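Local coordinates for hypothetical protein SPy0176 (Streptococcus pyogenes serotype M1, PDB 2OQT) that probably serves as the ascorbate-specific EIIA component of a phosphoenolpyruvate-dependent phosphotransferase system, passing on phosphoryl groups during ascorbate uptake, at residues 9-14 with 78-83; 55-60 with 91-96; 67-72 with 102-107. All coordinates share one frame; numbering follows the deposited sequence.

The three contacts lie across one mixed sheet and the loops at its rim. Interactions 1 and 3 have centres about 11 Å apart and touch through the antiparallel pair of strands 80-86 and 97-105, where A105 N probably bonds A80 O at 3.0 Å. Interaction 3 adjoins interaction 2, centres about 15 Å apart: M67 N lies 3.0 Å from Y59 O, and Y58 OH 2.8 Å from H69 O, each a probable hydrogen bond. Interactions 1 and 2, about 23 Å apart between centres, fall on opposite sides of the chain's centre. H69, in interaction 3, is probably the phosphorylated histidine, as in relatives; Y58 of interaction 2 borders its ring.

Interaction 1 (9-14 with 78-83); sequences IDNNSI and RNAFAL
N11 reaches from the end of helix 4-10 across to R78 and A80. With CG anti to the carbonyl carbon (chi1 -80°), CB lies 4.2 Å from F81 O and CG stands beside the methyl of A80. At the tip the amide divides its work. OD1 accepts from R78 NH2 at 3.1 Å, the donor tilted out of the carbonyl plane, and also bonds S37 OG; ND2 packs 3.8 Å from A80 CB and donates to A7 O, one turn back in the helix. The amide and guanidinium planes are only 16° apart, and R78 NH2 has a second acceptor in S37 O. Asparagine suits this place because one short group offers both an acceptor and a donor, while alanine at 80 leaves room for the amide to lie against the strand.

S13 carries the next link. Its OG donates to F81 O at 2.6 Å, in the carbonyl plane and on a lone pair, while CB rests 3.5 Å from A82 CA; the small side chains of S13 and A82 allow the backbones to come this close. S13 O then accepts from L83 N at 3.1 Å, met from above the carbonyl plane, and I14 CA lies 3.2 Å from L83 O in a CA-H...O contact. I14 and L83 thereby form a parallel bridge.

The turn that makes this possible is a Schellman motif with N12, at positive phi, as its C-prime residue. It ends helix 4-10 and delivers the chain into strand 14-18, which runs parallel to strand 80-86. I14 and L83 share a face of the sheet; helix 139-149 packs on both, and helix 4-10 packs on F81 (through L4, A7 and L8) and on I14 (through L8).

Interaction 2 (55-60 with 91-96); sequences YGPYYV and TFSDGK
Y59 and F92 meet because the first torsion of Y59 (chi1 45°) sets CG between the backbone N and the carbonyl carbon, which brings the far end of the phenol up to F92; in V60, CG2 anti to the carbonyl carbon is the branch that faces the same ring. The two aromatic planes are 85° apart, at an oblique approach, with Y59 CE2 3.7 Å from F92 CE1. Y59 OH borders the edge of the phenyl ring near its plane, and its polar need is met by T52 OG1. V60 CG2 lies over one face of the F92 ring, 4.1 Å from F92 CD1, and P57 CB is 3.9 Å from the same F92 CD1. Flat, apolar F92 thus serves three neighbours.

The proline tip presses on the other loop: P57 CG lies 3.3 Å from D94 CG, and P57 CD 3.6 Å from S93 OG. D94 OD1 is occupied with K96 N, an Asx turn that overlaps the end of the type I turn from F92 to G95; G95 has backbone angles at which a CB would press on the carbonyl O of D94, so glycine suits it. The extended K96 chain runs back past V60, K96 CD 3.9 Å from V60 CG1, and K96 NZ donates to V60 O at 2.9 Å, nearly along the C=O axis.

The loop 55-60 leads from helix 42-55 to strand 64-66, while 91-96 is the turn between the antiparallel strands 89-91 and 97-105. F92 also packs on W23 and V27 of helix 23-36 and, with V60, on V98.

Interaction 3 (67-72 with 102-107); sequences MPHAEA and LTLAAT
The imidazole of H69 has the methyl L104 CD1 beside it at an oblique angle, nearest to H69 CG at 4.3 Å. At the ring edge, in plane, stands M67 O, 3.0 Å from H69 CD2. Two more flat groups come from elsewhere in the chain: Y58 meets the imidazole edge-to-face, and the ring of H112 approaches with the planes about 40° apart. H69 CG lies between the backbone N and the carbonyl carbon (chi1 68°), which brings the ring's CD2 edge to M67 O. The Met-Pro-His sequence fits the active-site motif of this EIIA family, which makes H69 the likely site of phosphorylation.

At the base of the side chain, H69 CB touches L104 O at 3.3 Å; that same oxygen accepts a hydrogen bond from Y44 OH. The polar link between the segments is L104 N to P68 O, 3.1 Å and nearly straight. While P68 O takes this N-H, the rigid proline ring packs on the backbone at L102 and T103, with P68 CD 3.5 Å from L102 C. It crosses the T103 side chain at about a right angle, P68 CD 3.9 Å from T103 OG1. M67, a selenomethionine here, lies alongside L104 and points the same way; bent at chi3, it brings M67 CE to within 3.4 Å of L104 CD1. The flexible M67 chain can follow the shape of branched L104, and both are buried.

The segments run nearly parallel, their end-to-end directions 18° apart, continuing the pairing of strand 64-66 with strand 97-105. Helix 111-124 covers M67, L102 and L104 through I117, I120 and H112, while Y44 of helix 42-55 reaches H69, A72 and A105. On the far side of 102-107, T103 and A105 pair with A82 and A80 of strand 80-86.

Interaction 1 (9-14 with 78-83)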
loop_
_atom_site.group_PDB
_atom_site.type_symbol
_atom_site.label_atom_id
_atom_site.label_comp_id
_atom_site.label_asym_id
_atom_site.label_seq_id
_atom_site.Cartn_x
_atom_site.Cartn_y
_atom_site.Cartn_z
ATOM N N ILE A 9 8.004 7.557 6.369
ATOM C CA ILE A 9 8.261 8.611 7.338
ATOM C C ILE A 9 8.097 9.961 6.673
ATOM O O ILE A 9 7.486 10.867 7.252
ATOM C CB ILE A 9 9.684 8.535 7.942
ATOM C CG1 ILE A 9 9.847 7.328 8.866
ATOM C CG2 ILE A 9 9.969 9.807 8.724
ATOM C CD1 ILE A 9 11.321 6.947 9.125
ATOM N N ASP A 10 8.649 10.099 5.470
ATOM C CA ASP A 10 8.622 11.369 4.766
ATOM C C ASP A 10 7.225 11.847 4.430
ATOM O O ASP A 10 6.984 13.035 4.131
ATOM C CB ASP A 10 9.460 11.272 3.512
ATOM C CG ASP A 10 10.926 11.126 3.832
ATOM O OD1 ASP A 10 11.323 11.466 4.994
ATOM O OD2 ASP A 10 11.682 10.671 2.931
ATOM N N ASN A 11 6.301 10.904 4.494
ATOM C CA ASN A 11 4.953 11.111 4.053
ATOM C C ASN A 11 4.031 10.947 5.212
ATOM O O ASN A 11 2.847 11.311 5.108
ATOM C CB ASN A 11 4.646 10.106 2.951
ATOM C CG ASN A 11 5.199 10.547 1.641
ATOM O OD1 ASN A 11 4.615 11.427 1.004
ATOM N ND2 ASN A 11 6.361 10.016 1.254
ATOM N N ASN A 12 4.585 10.380 6.302
ATOM C CA ASN A 12 3.836 10.064 7.508
ATOM C C ASN A 12 2.647 9.255 7.136
ATOM O O ASN A 12 1.523 9.643 7.429
ATOM C CB ASN A 12 3.381 11.342 8.211
ATOM C CG ASN A 12 4.371 11.810 9.243
ATOM O OD1 ASN A 12 4.027 12.597 10.113
ATOM N ND2 ASN A 12 5.601 11.316 9.165
ATOM N N SER A 13 2.921 8.115 6.503
ATOM C CA SER A 13 1.989 7.417 5.600
ATOM C C SER A 13 1.246 6.256 6.199
ATOM O O SER A 13 0.443 5.614 5.520
ATOM C CB SER A 13 2.805 6.812 4.486
ATOM O OG SER A 13 2.756 7.625 3.368
ATOM N N ILE A 14 1.556 5.944 7.449
ATOM C CA ILE A 14 0.996 4.782 8.081
ATOM C C ILE A 14 -0.345 5.149 8.725
ATOM O O ILE A 14 -0.464 6.197 9.377
ATOM C CB ILE A 14 2.013 4.156 9.055
ATOM C CG1 ILE A 14 3.423 4.166 8.406
ATOM C CG2 ILE A 14 1.546 2.735 9.507
ATOM C CD1 ILE A 14 4.341 3.003 8.727
ATOM N N ARG A 78 5.304 12.944 -6.779
ATOM C CA ARG A 78 6.415 12.488 -5.980
ATOM C C ARG A 78 6.271 11.002 -5.649
ATOM O O ARG A 78 5.166 10.529 -5.265
ATOM C CB ARG A 78 6.423 13.299 -4.681
ATOM C CG ARG A 78 7.459 12.895 -3.633
ATOM C CD ARG A 78 7.512 13.936 -2.508
ATOM N NE ARG A 78 6.553 13.728 -1.409
ATOM C CZ ARG A 78 5.574 14.581 -1.075
ATOM N NH1 ARG A 78 5.364 15.683 -1.794
ATOM N NH2 ARG A 78 4.775 14.314 -0.031
ATOM N N ASN A 79 7.386 10.267 -5.792
ATOM C CA ASN A 79 7.437 8.872 -5.329
ATOM C C ASN A 79 7.182 8.767 -3.819
ATOM O O ASN A 79 7.729 9.550 -2.987
ATOM C CB ASN A 79 8.732 8.168 -5.716
ATOM C CG ASN A 79 9.055 8.254 -7.220
ATOM O OD1 ASN A 79 10.222 8.194 -7.574
ATOM N ND2 ASN A 79 8.049 8.423 -8.092
ATOM N N ALA A 80 6.320 7.813 -3.478
ATOM C CA ALA A 80 5.781 7.691 -2.124
ATOM C C ALA A 80 5.238 6.306 -1.960
ATOM O O ALA A 80 4.933 5.622 -2.953
ATOM C CB ALA A 80 4.665 8.699 -1.902
ATOM N N PHE A 81 5.184 5.898 -0.697
ATOM C CA PHE A 81 4.492 4.726 -0.242
ATOM C C PHE A 81 3.558 5.201 0.849
ATOM O O PHE A 81 3.866 6.170 1.564
ATOM C CB PHE A 81 5.418 3.707 0.404
ATOM C CG PHE A 81 6.309 2.941 -0.560
ATOM C CD1 PHE A 81 5.773 1.965 -1.424
ATOM C CD2 PHE A 81 7.708 3.146 -0.552
ATOM C CE1 PHE A 81 6.628 1.227 -2.296
ATOM C CE2 PHE A 81 8.566 2.427 -1.408
ATOM C CZ PHE A 81 8.022 1.457 -2.284
ATOM N N ALA A 82 2.445 4.475 0.981
ATOM C CA ALA A 82 1.542 4.590 2.095
ATOM C C ALA A 82 1.327 3.176 2.648
ATOM O O ALA A 82 1.669 2.202 1.974
ATOM C CB ALA A 82 0.235 5.273 1.668
ATOM N N LEU A 83 0.824 3.058 3.884
ATOM C CA LEU A 83 0.561 1.740 4.518
ATOM C C LEU A 83 -0.590 1.796 5.486
ATOM O O LEU A 83 -0.532 2.474 6.530
ATOM C CB LEU A 83 1.796 1.160 5.203
ATOM C CG LEU A 83 1.793 -0.147 6.021
ATOM C CD1 LEU A 83 0.681 -1.050 5.703
ATOM C CD2 LEU A 83 3.097 -0.920 5.787
#

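Interaction 2 (55-60 with 91-96)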
loop_
_atom_site.group_PDB
_atom_site.type_symbol
_atom_site.label_atom_id
_atom_site.label_comp_id
_atom_site.label_asym_id
_atom_site.label_seq_id
_atom_site.Cartn_x
_atom_site.Cartn_y
_atom_site.Cartn_z
ATOM N N TYR A 55 -8.629 -4.042 -15.632
ATOM C CA TYR A 55 -7.666 -5.103 -15.569
ATOM C C TYR A 55 -7.974 -6.081 -14.460
ATOM O O TYR A 55 -7.397 -7.152 -14.408
ATOM C CB TYR A 55 -6.260 -4.542 -15.420
ATOM C CG TYR A 55 -5.754 -3.736 -16.611
ATOM C CD1 TYR A 55 -5.560 -4.325 -17.855
ATOM C CD2 TYR A 55 -5.432 -2.387 -16.476
ATOM C CE1 TYR A 55 -5.066 -3.601 -18.936
ATOM C CE2 TYR A 55 -4.945 -1.655 -17.538
ATOM C CZ TYR A 55 -4.761 -2.273 -18.774
ATOM O OH TYR A 55 -4.276 -1.529 -19.862
ATOM N N GLY A 56 -8.882 -5.732 -13.564
ATOM C CA GLY A 56 -9.076 -6.552 -12.397
ATOM C C GLY A 56 -8.004 -6.274 -11.374
ATOM O O GLY A 56 -7.010 -5.566 -11.656
ATOM N N PRO A 57 -8.172 -6.831 -10.168
ATOM C CA PRO A 57 -7.311 -6.465 -9.044
ATOM C C PRO A 57 -5.848 -6.987 -9.144
ATOM O O PRO A 57 -5.396 -7.752 -8.278
ATOM C CB PRO A 57 -8.031 -7.088 -7.862
ATOM C CG PRO A 57 -8.738 -8.244 -8.432
ATOM C CD PRO A 57 -9.165 -7.849 -9.801
ATOM N N TYR A 58 -5.107 -6.508 -10.147
ATOM C CA TYR A 58 -3.747 -6.981 -10.454
ATOM C C TYR A 58 -2.732 -6.758 -9.327
ATOM O O TYR A 58 -1.756 -7.480 -9.237
ATOM C CB TYR A 58 -3.217 -6.347 -11.763
ATOM C CG TYR A 58 -3.312 -4.851 -11.785
ATOM C CD1 TYR A 58 -2.215 -4.058 -11.464
ATOM C CD2 TYR A 58 -4.514 -4.212 -12.119
ATOM C CE1 TYR A 58 -2.306 -2.657 -11.475
ATOM C CE2 TYR A 58 -4.633 -2.828 -12.126
ATOM C CZ TYR A 58 -3.529 -2.046 -11.799
ATOM O OH TYR A 58 -3.641 -0.664 -11.826
ATOM N N TYR A 59 -2.934 -5.767 -8.472
ATOM C CA TYR A 59 -1.937 -5.461 -7.437
ATOM C C TYR A 59 -2.139 -6.237 -6.144
ATOM O O TYR A 59 -1.484 -5.980 -5.150
ATOM C CB TYR A 59 -1.932 -3.956 -7.158
ATOM C CG TYR A 59 -3.315 -3.454 -7.045
ATOM C CD1 TYR A 59 -3.936 -2.880 -8.141
ATOM C CD2 TYR A 59 -4.042 -3.624 -5.870
ATOM C CE1 TYR A 59 -5.233 -2.456 -8.069
ATOM C CE2 TYR A 59 -5.348 -3.204 -5.790
ATOM C CZ TYR A 59 -5.937 -2.613 -6.892
ATOM O OH TYR A 59 -7.233 -2.186 -6.866
ATOM N N VAL A 60 -3.060 -7.180 -6.144
ATOM C CA VAL A 60 -3.261 -8.045 -4.979
ATOM C C VAL A 60 -2.381 -9.308 -5.104
ATOM O O VAL A 60 -2.845 -10.352 -5.498
ATOM C CB VAL A 60 -4.724 -8.445 -4.826
ATOM C CG1 VAL A 60 -4.935 -8.942 -3.446
ATOM C CG2 VAL A 60 -5.649 -7.277 -5.116
ATOM N N THR A 91 -12.959 -7.755 0.578
ATOM C CA THR A 91 -12.926 -8.686 -0.535
ATOM C C THR A 91 -12.861 -7.957 -1.886
ATOM O O THR A 91 -13.750 -7.184 -2.236
ATOM C CB THR A 91 -14.128 -9.645 -0.519
ATOM O OG1 THR A 91 -14.316 -10.175 0.801
ATOM C CG2 THR A 91 -13.869 -10.830 -1.449
ATOM N N PHE A 92 -11.783 -8.209 -2.627
ATOM C CA PHE A 92 -11.595 -7.589 -3.937
ATOM C C PHE A 92 -12.402 -8.352 -5.014
ATOM O O PHE A 92 -12.886 -9.454 -4.771
ATOM C CB PHE A 92 -10.096 -7.469 -4.247
ATOM C CG PHE A 92 -9.484 -6.175 -3.760
ATOM C CD1 PHE A 92 -9.130 -5.168 -4.667
ATOM C CD2 PHE A 92 -9.277 -5.945 -2.385
ATOM C CE1 PHE A 92 -8.579 -3.931 -4.214
ATOM C CE2 PHE A 92 -8.765 -4.733 -1.925
ATOM C CZ PHE A 92 -8.402 -3.717 -2.842
ATOM N N SER A 93 -12.585 -7.743 -6.174
ATOM C CA SER A 93 -13.483 -8.277 -7.208
ATOM C C SER A 93 -13.072 -9.626 -7.836
ATOM O O SER A 93 -13.823 -10.167 -8.651
ATOM C CB SER A 93 -13.730 -7.249 -8.328
ATOM O OG SER A 93 -12.551 -7.004 -9.087
ATOM N N ASP A 94 -11.903 -10.155 -7.475
ATOM C CA ASP A 94 -11.485 -11.501 -7.894
ATOM C C ASP A 94 -11.736 -12.509 -6.790
ATOM O O ASP A 94 -11.337 -13.652 -6.911
ATOM C CB ASP A 94 -9.995 -11.559 -8.296
ATOM C CG ASP A 94 -9.004 -11.256 -7.110
ATOM O OD1 ASP A 94 -9.423 -10.793 -6.006
ATOM O OD2 ASP A 94 -7.765 -11.454 -7.313
ATOM N N GLY A 95 -12.353 -12.088 -5.692
ATOM C CA GLY A 95 -12.556 -13.006 -4.606
ATOM C C GLY A 95 -11.473 -13.035 -3.557
ATOM O O GLY A 95 -11.640 -13.728 -2.560
ATOM N N LYS A 96 -10.381 -12.281 -3.731
ATOM C CA LYS A 96 -9.303 -12.257 -2.726
ATOM C C LYS A 96 -9.583 -11.309 -1.562
ATOM O O LYS A 96 -10.136 -10.224 -1.760
ATOM C CB LYS A 96 -7.974 -11.863 -3.354
ATOM C CG LYS A 96 -7.306 -12.909 -4.241
ATOM C CD LYS A 96 -5.813 -12.541 -4.502
ATOM C CE LYS A 96 -5.229 -13.238 -5.782
ATOM N NZ LYS A 96 -3.707 -13.077 -5.918
#

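Interaction 3 (67-72 with 102-107)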
loop_
_atom_site.group_PDB
_atom_site.type_symbol
_atom_site.label_atom_id
_atom_site.label_comp_id
_atom_site.label_asym_id
_atom_site.label_seq_id
_atom_site.Cartn_x
_atom_site.Cartn_y
_atom_site.Cartn_z
HETATM N N MSE A 67 -1.094 -3.945 -3.011
HETATM C CA MSE A 67 -0.261 -2.767 -3.193
HETATM C C MSE A 67 -0.820 -1.887 -4.317
HETATM O O MSE A 67 -0.314 -1.867 -5.437
HETATM C CB MSE A 67 1.182 -3.162 -3.449
HETATM C CG MSE A 67 1.235 -4.411 -4.254
HETATM SE SE MSE A 67 2.942 -4.755 -5.063
HETATM C CE MSE A 67 3.659 -2.872 -5.088
ATOM N N PRO A 68 -1.864 -1.112 -3.985
ATOM C CA PRO A 68 -2.666 -0.367 -4.972
ATOM C C PRO A 68 -1.836 0.631 -5.712
ATOM O O PRO A 68 -1.084 1.346 -5.093
ATOM C CB PRO A 68 -3.706 0.341 -4.111
ATOM C CG PRO A 68 -3.744 -0.441 -2.873
ATOM C CD PRO A 68 -2.357 -0.895 -2.618
ATOM N N HIS A 69 -1.963 0.668 -7.031
ATOM C CA HIS A 69 -1.224 1.609 -7.857
ATOM C C HIS A 69 -1.866 1.607 -9.238
ATOM O O HIS A 69 -2.617 0.682 -9.572
ATOM C CB HIS A 69 0.279 1.272 -7.928
ATOM C CG HIS A 69 0.578 0.000 -8.672
ATOM N ND1 HIS A 69 0.999 -0.007 -9.986
ATOM C CD2 HIS A 69 0.450 -1.303 -8.310
ATOM C CE1 HIS A 69 1.149 -1.256 -10.387
ATOM N NE2 HIS A 69 0.807 -2.060 -9.394
ATOM N N ALA A 70 -1.594 2.667 -10.009
ATOM C CA ALA A 70 -1.980 2.766 -11.431
ATOM C C ALA A 70 -0.783 3.103 -12.325
ATOM O O ALA A 70 0.344 3.334 -11.850
ATOM C CB ALA A 70 -3.097 3.795 -11.631
ATOM N N GLU A 71 -1.010 3.137 -13.636
ATOM C CA GLU A 71 0.099 3.502 -14.517
ATOM C C GLU A 71 0.198 4.980 -14.795
ATOM O O GLU A 71 -0.514 5.559 -15.636
ATOM C CB GLU A 71 0.242 2.591 -15.723
ATOM C CG GLU A 71 0.844 1.246 -15.302
ATOM C CD GLU A 71 2.265 1.356 -14.703
ATOM O OE1 GLU A 71 2.842 2.487 -14.649
ATOM O OE2 GLU A 71 2.804 0.277 -14.311
ATOM N N ALA A 72 1.138 5.559 -14.050
ATOM C CA ALA A 72 1.133 6.958 -13.775
ATOM C C ALA A 72 2.502 7.578 -14.083
ATOM O O ALA A 72 2.948 7.533 -15.228
ATOM C CB ALA A 72 0.733 7.170 -12.327
ATOM N N LEU A 102 -0.634 -1.656 0.918
ATOM C CA LEU A 102 0.543 -0.849 0.637
ATOM C C LEU A 102 0.493 -0.159 -0.737
ATOM O O LEU A 102 1.037 -0.640 -1.722
ATOM C CB LEU A 102 1.801 -1.707 0.724
ATOM C CG LEU A 102 2.945 -0.991 1.429
ATOM C CD1 LEU A 102 3.804 -2.000 2.166
ATOM C CD2 LEU A 102 3.755 -0.181 0.466
ATOM N N THR A 103 -0.174 0.978 -0.777
ATOM C CA THR A 103 -0.103 1.916 -1.881
ATOM C C THR A 103 1.275 2.355 -2.313
ATOM O O THR A 103 2.128 2.721 -1.506
ATOM C CB THR A 103 -0.889 3.126 -1.500
ATOM O OG1 THR A 103 -2.121 2.613 -1.022
ATOM C CG2 THR A 103 -1.125 4.049 -2.698
ATOM N N LEU A 104 1.429 2.389 -3.616
ATOM C CA LEU A 104 2.677 2.732 -4.234
ATOM C C LEU A 104 2.424 3.817 -5.249
ATOM O O LEU A 104 1.541 3.662 -6.065
ATOM C CB LEU A 104 3.153 1.489 -4.971
ATOM C CG LEU A 104 4.364 1.506 -5.875
ATOM C CD1 LEU A 104 4.362 0.149 -6.542
ATOM C CD2 LEU A 104 4.253 2.511 -6.908
ATOM N N ALA A 105 3.170 4.914 -5.212
ATOM C CA ALA A 105 3.056 5.925 -6.282
ATOM C C ALA A 105 4.391 6.270 -6.894
ATOM O O ALA A 105 5.412 6.466 -6.191
ATOM C CB ALA A 105 2.325 7.204 -5.800
ATOM N N ALA A 106 4.389 6.369 -8.209
ATOM C CA ALA A 106 5.627 6.642 -8.901
ATOM C C ALA A 106 5.415 7.509 -10.104
ATOM O O ALA A 106 4.412 7.374 -10.808
ATOM C CB ALA A 106 6.328 5.313 -9.313
ATOM N N THR A 107 6.396 8.372 -10.338
ATOM C CA THR A 107 6.496 9.172 -11.555
ATOM C C THR A 107 7.204 8.415 -12.714
ATOM O O THR A 107 7.094 8.838 -13.867
ATOM C CB THR A 107 7.270 10.449 -11.292
ATOM O OG1 THR A 107 8.653 10.124 -11.208
ATOM C CG2 THR A 107 6.849 11.142 -9.978
#